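Local atomic coordinates of glycine oxidase (Bacillus cereus ATCC 14579, PDB entry 7CYX), a protein that binds FAD and probably catalyses the oxidation of glycine by molecular oxygen to glyoxylate, ammonium and hydrogen peroxide. Residues A47-V52 and D150-A155; V232-S237 and G258-I263; K239-A244 and T290-L295; K274-E279 and T303-R308. All blocks are in the same frame, centred on the assembly; numbering follows the deposited sequence.

Contact 1: A47-V52 and D150-A155; sequences AGLLGV and DGHVIA. With FAD (flavin-adenine dinucleotide), chain C.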
# COMPACT_ATOMS: atom_id res chain seq x y z
N ALA A 47 9.44 11.84 3.31
CA ALA A 47 8.11 12.01 3.90
C ALA A 47 7.06 12.35 2.83
O ALA A 47 5.90 12.45 3.13
CB ALA A 47 8.14 13.07 4.97
N GLY A 48 7.47 12.51 1.57
CA GLY A 48 6.53 12.64 0.47
C GLY A 48 5.68 13.91 0.54
O GLY A 48 4.60 13.95 -0.05
N LEU A 49 6.16 14.96 1.21
CA LEU A 49 5.41 16.22 1.28
C LEU A 49 5.52 16.92 -0.07
O LEU A 49 6.53 16.80 -0.72
CB LEU A 49 5.99 17.09 2.40
CG LEU A 49 5.91 16.48 3.80
CD1 LEU A 49 6.58 17.38 4.82
CD2 LEU A 49 4.46 16.24 4.20
N LEU A 50 4.45 17.60 -0.49
CA LEU A 50 4.40 18.35 -1.73
C LEU A 50 4.09 19.81 -1.39
O LEU A 50 3.00 20.10 -0.88
CB LEU A 50 3.31 17.77 -2.64
CG LEU A 50 3.30 16.25 -2.83
CD1 LEU A 50 1.97 15.76 -3.39
CD2 LEU A 50 4.44 15.79 -3.73
N GLY A 51 5.06 20.70 -1.64
CA GLY A 51 4.89 22.16 -1.57
C GLY A 51 5.38 22.70 -0.24
O GLY A 51 4.87 22.29 0.79
N VAL A 52 6.39 23.58 -0.30
CA VAL A 52 7.08 24.26 0.85
C VAL A 52 8.58 23.92 0.80
O VAL A 52 9.01 22.89 1.29
CB VAL A 52 6.47 23.97 2.24
CG1 VAL A 52 7.40 24.41 3.35
CG2 VAL A 52 5.10 24.62 2.43
N ASP A 150 -2.16 22.03 -0.43
CA ASP A 150 -0.96 21.22 -0.27
C ASP A 150 -1.38 19.80 0.10
O ASP A 150 -2.48 19.55 0.52
CB ASP A 150 -0.01 21.79 0.78
CG ASP A 150 0.98 22.82 0.25
OD1 ASP A 150 0.83 23.24 -0.92
OD2 ASP A 150 1.88 23.22 1.02
N GLY A 151 -0.45 18.87 -0.07
CA GLY A 151 -0.72 17.48 0.27
C GLY A 151 0.54 16.66 0.24
O GLY A 151 1.61 17.24 0.24
N HIS A 152 0.41 15.35 0.19
CA HIS A 152 1.62 14.52 0.19
C HIS A 152 1.31 13.15 -0.41
O HIS A 152 0.15 12.86 -0.67
CB HIS A 152 2.13 14.38 1.62
CG HIS A 152 1.08 13.94 2.57
ND1 HIS A 152 1.19 12.79 3.29
CD2 HIS A 152 -0.11 14.47 2.90
CE1 HIS A 152 0.12 12.64 4.04
NE2 HIS A 152 -0.68 13.66 3.82
N VAL A 153 2.35 12.37 -0.60
CA VAL A 153 2.23 11.00 -1.15
C VAL A 153 3.12 10.08 -0.32
O VAL A 153 3.77 10.53 0.61
CB VAL A 153 2.67 10.98 -2.62
CG1 VAL A 153 1.62 11.59 -3.51
CG2 VAL A 153 4.00 11.66 -2.81
N ILE A 154 3.08 8.80 -0.64
CA ILE A 154 3.98 7.82 0.01
C ILE A 154 5.12 7.59 -0.98
O ILE A 154 4.92 6.87 -1.94
CB ILE A 154 3.21 6.54 0.38
CG1 ILE A 154 2.16 6.86 1.43
CG2 ILE A 154 4.16 5.47 0.85
CD1 ILE A 154 0.96 5.97 1.37
N ALA A 155 6.24 8.26 -0.73
CA ALA A 155 7.42 8.26 -1.60
C ALA A 155 7.76 6.87 -2.14
O ALA A 155 7.86 6.74 -3.34
CB ALA A 155 8.59 8.87 -0.88
PA FAD C . 17.62 7.97 -4.82
O1A FAD C . 16.26 7.60 -4.37
O2A FAD C . 18.72 7.89 -3.79
O5B FAD C . 17.92 7.10 -6.10
C5B FAD C . 19.23 6.95 -6.54
C4B FAD C . 19.34 5.49 -6.89
O4B FAD C . 20.43 5.32 -7.76
C3B FAD C . 19.62 4.62 -5.68
O3B FAD C . 18.57 3.63 -5.60
C2B FAD C . 20.97 3.97 -5.94
O2B FAD C . 20.95 2.57 -5.63
C1B FAD C . 21.11 4.11 -7.42
N9A FAD C . 22.47 4.18 -7.94
C8A FAD C . 23.40 5.09 -7.58
N7A FAD C . 24.55 4.88 -8.26
C5A FAD C . 24.33 3.86 -9.10
C6A FAD C . 25.13 3.16 -10.10
N6A FAD C . 26.41 3.57 -10.28
N1A FAD C . 24.58 2.10 -10.75
C2A FAD C . 23.32 1.73 -10.49
N3A FAD C . 22.52 2.33 -9.58
C4A FAD C . 22.96 3.39 -8.88
N1 FAD C . 11.37 15.15 -0.99
C2 FAD C . 10.15 15.76 -1.13
O2 FAD C . 9.86 16.12 -2.30
N3 FAD C . 9.31 15.96 -0.09
C4 FAD C . 9.63 15.51 1.14
O4 FAD C . 8.87 15.63 2.14
C4X FAD C . 10.95 14.87 1.35
N5 FAD C . 11.36 14.45 2.55
C5X FAD C . 12.55 13.85 2.71
C6 FAD C . 12.92 13.40 3.97
C7 FAD C . 14.15 12.79 4.15
C7M FAD C . 14.57 12.31 5.53
C8 FAD C . 15.05 12.59 3.02
C8M FAD C . 16.40 11.91 3.19
C9 FAD C . 14.68 13.03 1.79
C9A FAD C . 13.47 13.65 1.57
N10 FAD C . 13.09 14.07 0.29
C10 FAD C . 11.83 14.71 0.18
C1' FAD C . 13.97 14.02 -0.88
C2' FAD C . 13.86 12.85 -1.81
O2' FAD C . 14.07 11.66 -1.04
C3' FAD C . 14.95 13.01 -2.86
O3' FAD C . 15.11 14.39 -3.30
C4' FAD C . 14.67 11.98 -3.96
O4' FAD C . 14.42 10.69 -3.38
C5' FAD C . 15.84 11.79 -4.89
O5' FAD C . 15.54 10.66 -5.70
P FAD C . 16.69 10.02 -6.60
O1P FAD C . 17.48 11.09 -7.26
O2P FAD C . 16.05 8.92 -7.40
O3P FAD C . 17.64 9.48 -5.41
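Leu49 and His152 form a non-hydrogen-bonded antiparallel pair with their CA atoms 4.3 Å apart, next to the hydrogen-bonded pair of Leu50 and Gly151. Val153 N donates to Gly48 O at 2.8 Å, and Leu50 N to Gly151 O at 3.0 Å. Gly48, with positive phi and no side chain, also brings its CA to 3.5 Å from Val153 O in a CA-H...O contact. Leu49 meets His152 through one methyl, CD2, lying 3.9 Å from His152 CB. Chi1 of 51° sets His152 CG between the backbone N and the carbonyl carbon; the far end of the ring leads away from 47-52, and ND1 is hydrogen-bonded to Lys256 NZ. That ammonium group also bonds the carbonyl oxygens of Ala47 and Val153, so one charge joins both segments from outside.

This two-strand antiparallel ribbon borders the FAD of a DAO-family oxidase, and its flavin side is formed by the backbone of Leu49. The Leu49 N-H points to FAD O4 at 2.9 Å, while FAD N3 donates to Leu49 O at 3.0 Å. The paired bonds grip the C4-N3 part of the pyrimidine ring. Because Leu49 belongs to the non-hydrogen-bonded pair, both its polar backbone atoms face away from His152 and can serve the cofactor.

On the face opposite the imidazole, Leu50 lies over the backbone of strand 151-152, with CD1 3.8 Å from His152 CA, and CD1 also packs on Val153 CG1. Asp150 swings its carboxylate toward the carbonyls of Leu50 and Gly51; these are acceptors facing acceptors, so proximity there is no bond.

Contact 2: V232-S237 and G258-I263; sequences VVAVRS and GGRYVI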
# COMPACT_ATOMS: atom_id res chain seq x y z
N VAL A 232 14.84 9.86 10.62
CA VAL A 232 13.44 10.03 10.89
C VAL A 232 12.91 8.87 11.74
O VAL A 232 13.48 7.78 11.78
CB VAL A 232 12.62 10.28 9.61
CG1 VAL A 232 13.47 10.29 8.35
CG2 VAL A 232 11.44 9.34 9.47
N VAL A 233 11.83 9.17 12.46
CA VAL A 233 11.17 8.29 13.41
C VAL A 233 9.71 8.12 12.96
O VAL A 233 9.13 9.03 12.37
CB VAL A 233 11.26 8.89 14.82
CG1 VAL A 233 10.13 8.44 15.72
CG2 VAL A 233 12.61 8.62 15.46
N ALA A 234 9.14 6.95 13.25
CA ALA A 234 7.74 6.67 12.92
C ALA A 234 7.05 6.05 14.14
O ALA A 234 7.60 5.17 14.79
CB ALA A 234 7.65 5.73 11.73
N VAL A 235 5.83 6.51 14.42
CA VAL A 235 5.03 5.91 15.46
C VAL A 235 3.64 5.60 14.90
O VAL A 235 3.22 6.17 13.91
CB VAL A 235 4.97 6.82 16.68
CG1 VAL A 235 6.35 7.18 17.18
CG2 VAL A 235 4.15 8.08 16.40
N ARG A 236 2.96 4.66 15.55
CA ARG A 236 1.59 4.31 15.24
C ARG A 236 0.71 4.84 16.37
O ARG A 236 1.16 4.96 17.49
CB ARG A 236 1.46 2.79 15.14
CG ARG A 236 2.37 2.15 14.09
CD ARG A 236 1.58 1.73 12.88
NE ARG A 236 2.39 1.41 11.71
CZ ARG A 236 1.89 1.27 10.48
NH1 ARG A 236 0.59 1.43 10.28
NH2 ARG A 236 2.68 0.98 9.47
N SER A 237 -0.56 5.15 16.07
CA SER A 237 -1.50 5.55 17.10
C SER A 237 -2.91 5.10 16.72
O SER A 237 -3.27 5.07 15.56
CB SER A 237 -1.45 7.03 17.34
OG SER A 237 -2.64 7.48 17.96
N GLY A 258 -3.09 4.36 7.67
CA GLY A 258 -3.02 3.26 8.60
C GLY A 258 -2.55 3.67 9.98
O GLY A 258 -1.96 2.85 10.70
N GLY A 259 -2.86 4.90 10.38
CA GLY A 259 -2.60 5.38 11.76
C GLY A 259 -1.10 5.43 12.06
O GLY A 259 -0.69 5.25 13.22
N ARG A 260 -0.31 5.72 11.02
CA ARG A 260 1.13 5.94 11.10
C ARG A 260 1.43 7.45 11.12
O ARG A 260 0.89 8.23 10.29
CB ARG A 260 1.81 5.21 9.93
CG ARG A 260 3.32 5.08 10.08
CD ARG A 260 3.97 4.05 9.17
NE ARG A 260 4.74 4.66 8.11
CZ ARG A 260 6.00 4.37 7.82
NH1 ARG A 260 6.70 3.53 8.56
NH2 ARG A 260 6.55 4.89 6.74
N TYR A 261 2.31 7.87 12.05
CA TYR A 261 2.86 9.26 12.16
C TYR A 261 4.37 9.22 11.92
O TYR A 261 5.10 8.48 12.59
CB TYR A 261 2.44 9.89 13.50
CG TYR A 261 0.94 9.98 13.58
CD1 TYR A 261 0.20 8.89 13.95
CD2 TYR A 261 0.25 11.09 13.09
CE1 TYR A 261 -1.18 8.89 13.94
CE2 TYR A 261 -1.13 11.12 13.08
CZ TYR A 261 -1.85 10.01 13.49
OH TYR A 261 -3.20 9.99 13.48
N VAL A 262 4.81 10.00 10.92
CA VAL A 262 6.22 10.06 10.52
C VAL A 262 6.77 11.44 10.88
O VAL A 262 6.15 12.46 10.53
CB VAL A 262 6.39 9.77 9.01
CG1 VAL A 262 7.82 9.99 8.55
CG2 VAL A 262 5.95 8.37 8.66
N ILE A 263 7.93 11.46 11.56
CA ILE A 263 8.45 12.62 12.28
C ILE A 263 9.95 12.76 12.02
O ILE A 263 10.72 11.85 12.34
CB ILE A 263 8.21 12.49 13.79
CG1 ILE A 263 6.80 11.99 14.13
CG2 ILE A 263 8.53 13.79 14.50
CD1 ILE A 263 6.71 11.37 15.50
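Ile263, Arg236 and Tyr261 lose the most surface in this pairing of neighbouring antiparallel strands, 232-236 and 260-263, within the large mixed sheet of the oxidase; the axes approach to 4.6 Å at 159°. Ile263 is held to Val233 by two backbone bonds, its N donating to Val233 O at 2.8 Å and its O accepting from Val233 N. Its side chain shares a face with Val235 and Tyr261, and Ile284 and Ala288 of helix 278-291 pack on it. Tyr261 N reaches Val235 O almost straight, at 2.7 Å with 175° at the hydrogen. The Tyr261 CB rests 3.8 Å from Val235 CG2, the two side chains crossing at about a right angle, and ring atom CE1 comes to Ser237 CB at 3.9 Å; Tyr261 OH bonds to Leu241 N.

Arg236 and Arg260 occupy the other face. Arg260 CB stands 3.9 Å above the Arg236 guanidinium plane, over its centre, and Arg260 CD lies over the same face, 3.3 Å from Arg236 NH2. The two guanidinium planes differ by 45°. Glu301 forms salt bridges with both, through OE1 to Arg236 NE and through OE2 to Arg260 NH1, which probably offsets the repulsion of like charges. Gly258 O lies at the edge of the Arg236 guanidinium, near its plane, and takes a weak bond from NH1 at 2.9 Å.

Contact 3: K239-A244 and T290-L295; sequences KQLLKA and TILPAL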
# COMPACT_ATOMS: atom_id res chain seq x y z
N LYS A 239 -5.38 6.83 17.81
CA LYS A 239 -6.13 8.07 17.85
C LYS A 239 -5.97 8.78 16.50
O LYS A 239 -5.01 8.51 15.78
CB LYS A 239 -5.66 8.97 18.99
CG LYS A 239 -5.79 8.39 20.39
CD LYS A 239 -4.88 9.08 21.40
CE LYS A 239 -5.18 8.71 22.84
NZ LYS A 239 -4.15 9.24 23.76
N GLN A 240 -6.92 9.66 16.19
CA GLN A 240 -6.90 10.55 15.03
C GLN A 240 -6.07 11.79 15.38
O GLN A 240 -6.61 12.86 15.62
CB GLN A 240 -8.33 10.95 14.67
CG GLN A 240 -8.98 10.07 13.61
CD GLN A 240 -9.45 10.89 12.42
OE1 GLN A 240 -10.17 11.88 12.56
NE2 GLN A 240 -9.00 10.50 11.24
N LEU A 241 -4.75 11.64 15.40
CA LEU A 241 -3.87 12.62 16.08
C LEU A 241 -3.68 13.89 15.24
O LEU A 241 -3.59 14.97 15.79
CB LEU A 241 -2.52 11.96 16.41
CG LEU A 241 -2.44 11.18 17.72
CD1 LEU A 241 -1.01 10.76 18.01
CD2 LEU A 241 -3.02 11.98 18.88
N LEU A 242 -3.55 13.71 13.92
CA LEU A 242 -3.42 14.76 12.91
C LEU A 242 -4.21 14.30 11.69
O LEU A 242 -4.10 13.14 11.32
CB LEU A 242 -1.96 14.91 12.47
CG LEU A 242 -1.12 15.99 13.14
CD1 LEU A 242 0.25 16.04 12.48
CD2 LEU A 242 -1.80 17.35 13.08
N LYS A 243 -4.92 15.23 11.06
CA LYS A 243 -5.60 15.02 9.79
C LYS A 243 -4.61 15.36 8.66
O LYS A 243 -4.52 14.67 7.66
CB LYS A 243 -6.86 15.90 9.72
CG LYS A 243 -8.16 15.21 9.33
CD LYS A 243 -9.37 16.15 9.23
CE LYS A 243 -9.61 16.72 7.84
NZ LYS A 243 -10.37 15.80 6.96
N ALA A 244 -3.88 16.46 8.85
CA ALA A 244 -2.97 17.01 7.85
C ALA A 244 -1.57 17.15 8.43
O ALA A 244 -1.39 17.33 9.63
CB ALA A 244 -3.49 18.36 7.38
N THR A 290 6.60 18.95 21.97
CA THR A 290 6.20 20.35 22.16
C THR A 290 5.10 20.76 21.17
O THR A 290 4.40 21.75 21.40
CB THR A 290 7.36 21.33 22.01
OG1 THR A 290 7.61 21.42 20.61
CG2 THR A 290 8.64 20.96 22.74
N ILE A 291 4.98 20.05 20.04
CA ILE A 291 3.99 20.33 18.99
C ILE A 291 2.72 19.50 19.25
O ILE A 291 1.60 19.98 18.99
CB ILE A 291 4.55 20.02 17.58
CG1 ILE A 291 5.48 21.12 17.07
CG2 ILE A 291 3.43 19.78 16.58
CD1 ILE A 291 6.81 21.21 17.75
N LEU A 292 2.90 18.27 19.74
CA LEU A 292 1.86 17.24 19.71
C LEU A 292 2.14 16.25 20.83
O LEU A 292 2.66 15.15 20.59
CB LEU A 292 1.88 16.54 18.34
CG LEU A 292 0.54 16.02 17.83
CD1 LEU A 292 0.72 15.14 16.59
CD2 LEU A 292 -0.18 15.25 18.91
N PRO A 293 1.79 16.61 22.08
CA PRO A 293 2.16 15.83 23.27
C PRO A 293 1.65 14.38 23.29
O PRO A 293 2.32 13.50 23.82
CB PRO A 293 1.53 16.60 24.43
CG PRO A 293 1.34 18.01 23.90
CD PRO A 293 1.07 17.84 22.42
N ALA A 294 0.47 14.13 22.73
CA ALA A 294 -0.07 12.78 22.76
C ALA A 294 0.90 11.77 22.12
O ALA A 294 0.68 10.57 22.27
CB ALA A 294 -1.41 12.72 22.08
N LEU A 295 1.94 12.23 21.39
CA LEU A 295 2.87 11.30 20.74
C LEU A 295 3.70 10.54 21.79
O LEU A 295 4.35 9.57 21.46
CB LEU A 295 3.78 12.05 19.77
CG LEU A 295 3.18 12.36 18.39
CD1 LEU A 295 4.06 13.34 17.63
CD2 LEU A 295 2.97 11.09 17.57
O HOH W 1 -1.27 9.09 22.52
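Leu241 carries its CG anti to the carbonyl carbon (chi1 -85°) and its CD1 anti to CA (chi2 -172°), which spreads the two methyls over separate partners in the segment 290-295. CD2 reaches Ala294 CB at 3.7 Å, the shortest apolar approach between the segments, and also lies 4.3 Å from Leu292 CD2. CD1 goes to Leu295 CD2 at 4.0 Å, the two side chains passing at an oblique angle. Leu292 likewise divides its methyls: CD2 faces Leu241, while CD1 stands 4.0 Å from Leu242 CG.

Four leucines and one alanine thus make a small apolar cluster where the chain leaves helix 278-291. The helix gives way to a 3-10 segment at 293-295, and the opposing piece is the irregular connection between strands 225-236 and 246-248, in which Gln240 is the centre of an inverse gamma turn. Strand 251-256 extends the cluster through Ile253, which touches Leu242, Leu292 and Leu295, while Tyr136 packs on Leu241 and Leu292.

The polar part of the contact is indirect. Lys239, extended beyond CG, carries NZ to a water at 3.1 Å, and that water donates to Ala294 O; the second leg is very short in the model, so its exact length is doubtful. At the dimer interface, the side chain of Gln240 packs on Ile168 of the second subunit.

Contact 4: K274-E279 and T303-R308; sequences KTVQPE and TWAGLR. With FAD (flavin-adenine dinucleotide), chain C.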
# COMPACT_ATOMS: atom_id res chain seq x y z
N LYS A 274 24.03 5.28 7.13
CA LYS A 274 22.59 5.06 7.26
C LYS A 274 22.17 4.57 8.67
O LYS A 274 21.04 4.16 8.83
CB LYS A 274 22.09 4.02 6.26
CG LYS A 274 22.52 4.19 4.80
CD LYS A 274 21.47 4.75 3.83
CE LYS A 274 20.12 4.06 3.86
NZ LYS A 274 19.93 3.15 2.71
N THR A 275 23.07 4.56 9.67
CA THR A 275 22.72 4.31 11.08
C THR A 275 22.02 5.54 11.68
O THR A 275 22.23 6.64 11.22
CB THR A 275 23.95 4.03 11.97
OG1 THR A 275 24.81 5.19 12.04
CG2 THR A 275 24.78 2.84 11.51
N VAL A 276 21.32 5.35 12.80
CA VAL A 276 20.60 6.38 13.49
C VAL A 276 21.22 6.52 14.88
O VAL A 276 21.26 5.56 15.64
CB VAL A 276 19.10 6.03 13.58
CG1 VAL A 276 18.30 7.04 14.39
CG2 VAL A 276 18.47 5.83 12.21
N GLN A 277 21.67 7.73 15.21
CA GLN A 277 22.26 8.02 16.51
C GLN A 277 21.15 8.25 17.52
O GLN A 277 20.14 8.85 17.19
CB GLN A 277 23.20 9.22 16.45
CG GLN A 277 24.56 8.88 15.89
CD GLN A 277 24.46 8.22 14.54
OE1 GLN A 277 24.21 8.87 13.54
NE2 GLN A 277 24.68 6.91 14.52
N PRO A 278 21.27 7.71 18.75
CA PRO A 278 20.31 7.99 19.80
C PRO A 278 19.91 9.46 19.95
O PRO A 278 18.72 9.75 20.04
CB PRO A 278 21.07 7.48 21.03
CG PRO A 278 21.75 6.24 20.52
CD PRO A 278 22.26 6.69 19.16
N GLU A 279 20.91 10.35 20.00
CA GLU A 279 20.74 11.79 20.21
C GLU A 279 19.73 12.35 19.21
O GLU A 279 18.93 13.19 19.57
CB GLU A 279 22.11 12.48 20.09
CG GLU A 279 22.08 14.00 20.01
CD GLU A 279 23.46 14.65 20.18
OE1 GLU A 279 23.65 15.34 21.21
OE2 GLU A 279 24.35 14.48 19.30
N THR A 303 12.63 3.63 13.06
CA THR A 303 13.53 4.78 12.86
C THR A 303 14.41 4.45 11.65
O THR A 303 14.72 3.30 11.47
CB THR A 303 14.34 5.11 14.11
OG1 THR A 303 15.06 6.26 13.73
CG2 THR A 303 15.29 4.01 14.52
N TRP A 304 14.75 5.44 10.84
CA TRP A 304 15.62 5.15 9.68
C TRP A 304 16.37 6.40 9.26
O TRP A 304 16.05 7.46 9.76
CB TRP A 304 14.81 4.58 8.52
CG TRP A 304 13.82 5.53 7.95
CD1 TRP A 304 14.06 6.51 7.03
CD2 TRP A 304 12.43 5.60 8.26
NE1 TRP A 304 12.90 7.18 6.76
CE2 TRP A 304 11.89 6.64 7.49
CE3 TRP A 304 11.60 4.89 9.11
CZ2 TRP A 304 10.55 6.98 7.55
CZ3 TRP A 304 10.27 5.23 9.17
CH2 TRP A 304 9.76 6.27 8.40
N ALA A 305 17.33 6.22 8.37
CA ALA A 305 18.17 7.31 7.84
C ALA A 305 18.15 7.25 6.32
O ALA A 305 18.29 6.17 5.78
CB ALA A 305 19.56 7.15 8.36
N GLY A 306 17.99 8.40 5.68
CA GLY A 306 17.98 8.57 4.22
C GLY A 306 18.96 9.64 3.78
O GLY A 306 19.31 10.53 4.55
N LEU A 307 19.41 9.54 2.52
CA LEU A 307 20.52 10.35 1.99
C LEU A 307 20.01 11.28 0.89
O LEU A 307 19.95 10.89 -0.29
CB LEU A 307 21.61 9.41 1.45
CG LEU A 307 22.12 8.37 2.46
CD1 LEU A 307 23.29 7.59 1.89
CD2 LEU A 307 22.51 9.03 3.78
N ARG A 308 19.65 12.51 1.29
CA ARG A 308 19.22 13.53 0.36
C ARG A 308 20.35 13.86 -0.60
O ARG A 308 21.45 14.26 -0.18
CB ARG A 308 18.86 14.84 1.06
CG ARG A 308 17.86 14.72 2.20
CD ARG A 308 17.80 16.05 2.92
NE ARG A 308 16.94 16.03 4.09
CZ ARG A 308 17.37 15.77 5.30
NH1 ARG A 308 18.55 15.21 5.46
NH2 ARG A 308 16.62 16.11 6.34
PA FAD C . 17.62 7.97 -4.82
O1A FAD C . 16.26 7.60 -4.37
O2A FAD C . 18.72 7.89 -3.79
O5B FAD C . 17.92 7.10 -6.10
C5B FAD C . 19.23 6.95 -6.54
C4B FAD C . 19.34 5.49 -6.89
O4B FAD C . 20.43 5.32 -7.76
C3B FAD C . 19.62 4.62 -5.68
O3B FAD C . 18.57 3.63 -5.60
C2B FAD C . 20.97 3.97 -5.94
O2B FAD C . 20.95 2.57 -5.63
C1B FAD C . 21.11 4.11 -7.42
N9A FAD C . 22.47 4.18 -7.94
C8A FAD C . 23.40 5.09 -7.58
N7A FAD C . 24.55 4.88 -8.26
C5A FAD C . 24.33 3.86 -9.10
C6A FAD C . 25.13 3.16 -10.10
N6A FAD C . 26.41 3.57 -10.28
N1A FAD C . 24.58 2.10 -10.75
C2A FAD C . 23.32 1.73 -10.49
N3A FAD C . 22.52 2.33 -9.58
C4A FAD C . 22.96 3.39 -8.88
N1 FAD C . 11.37 15.15 -0.99
C2 FAD C . 10.15 15.76 -1.13
O2 FAD C . 9.86 16.12 -2.30
N3 FAD C . 9.31 15.96 -0.09
C4 FAD C . 9.63 15.51 1.14
O4 FAD C . 8.87 15.63 2.14
C4X FAD C . 10.95 14.87 1.35
N5 FAD C . 11.36 14.45 2.55
C5X FAD C . 12.55 13.85 2.71
C6 FAD C . 12.92 13.40 3.97
C7 FAD C . 14.15 12.79 4.15
C7M FAD C . 14.57 12.31 5.53
C8 FAD C . 15.05 12.59 3.02
C8M FAD C . 16.40 11.91 3.19
C9 FAD C . 14.68 13.03 1.79
C9A FAD C . 13.47 13.65 1.57
N10 FAD C . 13.09 14.07 0.29
C10 FAD C . 11.83 14.71 0.18
C1' FAD C . 13.97 14.02 -0.88
C2' FAD C . 13.86 12.85 -1.81
O2' FAD C . 14.07 11.66 -1.04
C3' FAD C . 14.95 13.01 -2.86
O3' FAD C . 15.11 14.39 -3.30
C4' FAD C . 14.67 11.98 -3.96
O4' FAD C . 14.42 10.69 -3.38
C5' FAD C . 15.84 11.79 -4.89
O5' FAD C . 15.54 10.66 -5.70
P FAD C . 16.69 10.02 -6.60
O1P FAD C . 17.48 11.09 -7.26
O2P FAD C . 16.05 8.92 -7.40
O3P FAD C . 17.64 9.48 -5.41
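Val276 meets Thr303 tip to tip, its CG1 3.4 Å from Thr303 OG1, a hydroxyl that is hydrogen-bonded to Val232 O on the adjoining strand. The second methyl, CG2, lies against the strand backbone, 3.7 Å from Trp304 C, and is also 4.2 Å from Ala305 CB. Ala305 points its CB at the 274-276 loop, and Lys274 O comes down on that methyl at 3.4 Å. Lys274 then bends along its chain (chi2 -103°, chi3 -51°): its side chain crosses that of Leu307 at about a right angle, CD 3.9 Å from Leu307 CD1, and CE approaches Ala305 O. Its NZ goes on to a salt bridge with Glu41. Across Val276, Gln277 NE2 donates to Thr275 OG1 at 3.0 Å, with the acceptor in the amide plane; Gln277 takes the N-cap position of helix 278-291.

The other side of the strand serves the cofactor. Arg308 CG is 3.3 Å from FAD C8M, and one face of its guanidinium is turned to FAD C8, with NH1 and NH2 bonded to Val228 O and Thr266 O. Gly306 also brings its backbone against FAD C8M. Alternating sides in this way, an outermost strand of the mixed sheet, 299-311, is covered by the loop before a helix and lines the dimethylbenzene end of the flavin pocket in a DAO-type oxidase.

From the N terminus, contact 1 closes the first long loop, joining 47-52 to 150-155 well before the other three open. Contact 2 then pairs 232-237 with 258-263 across a short run of strands. Contact 3 begins inside that run at 239-244 and ends at 290-295, so its segments alternate with those of contact 2. Contact 4, from 274-279 to 303-308, crosses contact 3 but follows contact 2 in series. Contacts 2 and 4 share the mixed sheet through neighbouring strands 225-236 and 299-311, and contacts 3 and 4 sit at the two ends of helix 278-291. FAD touches contacts 1 and 4, whose centres lie 20 Å apart, and also Val232 of contact 2.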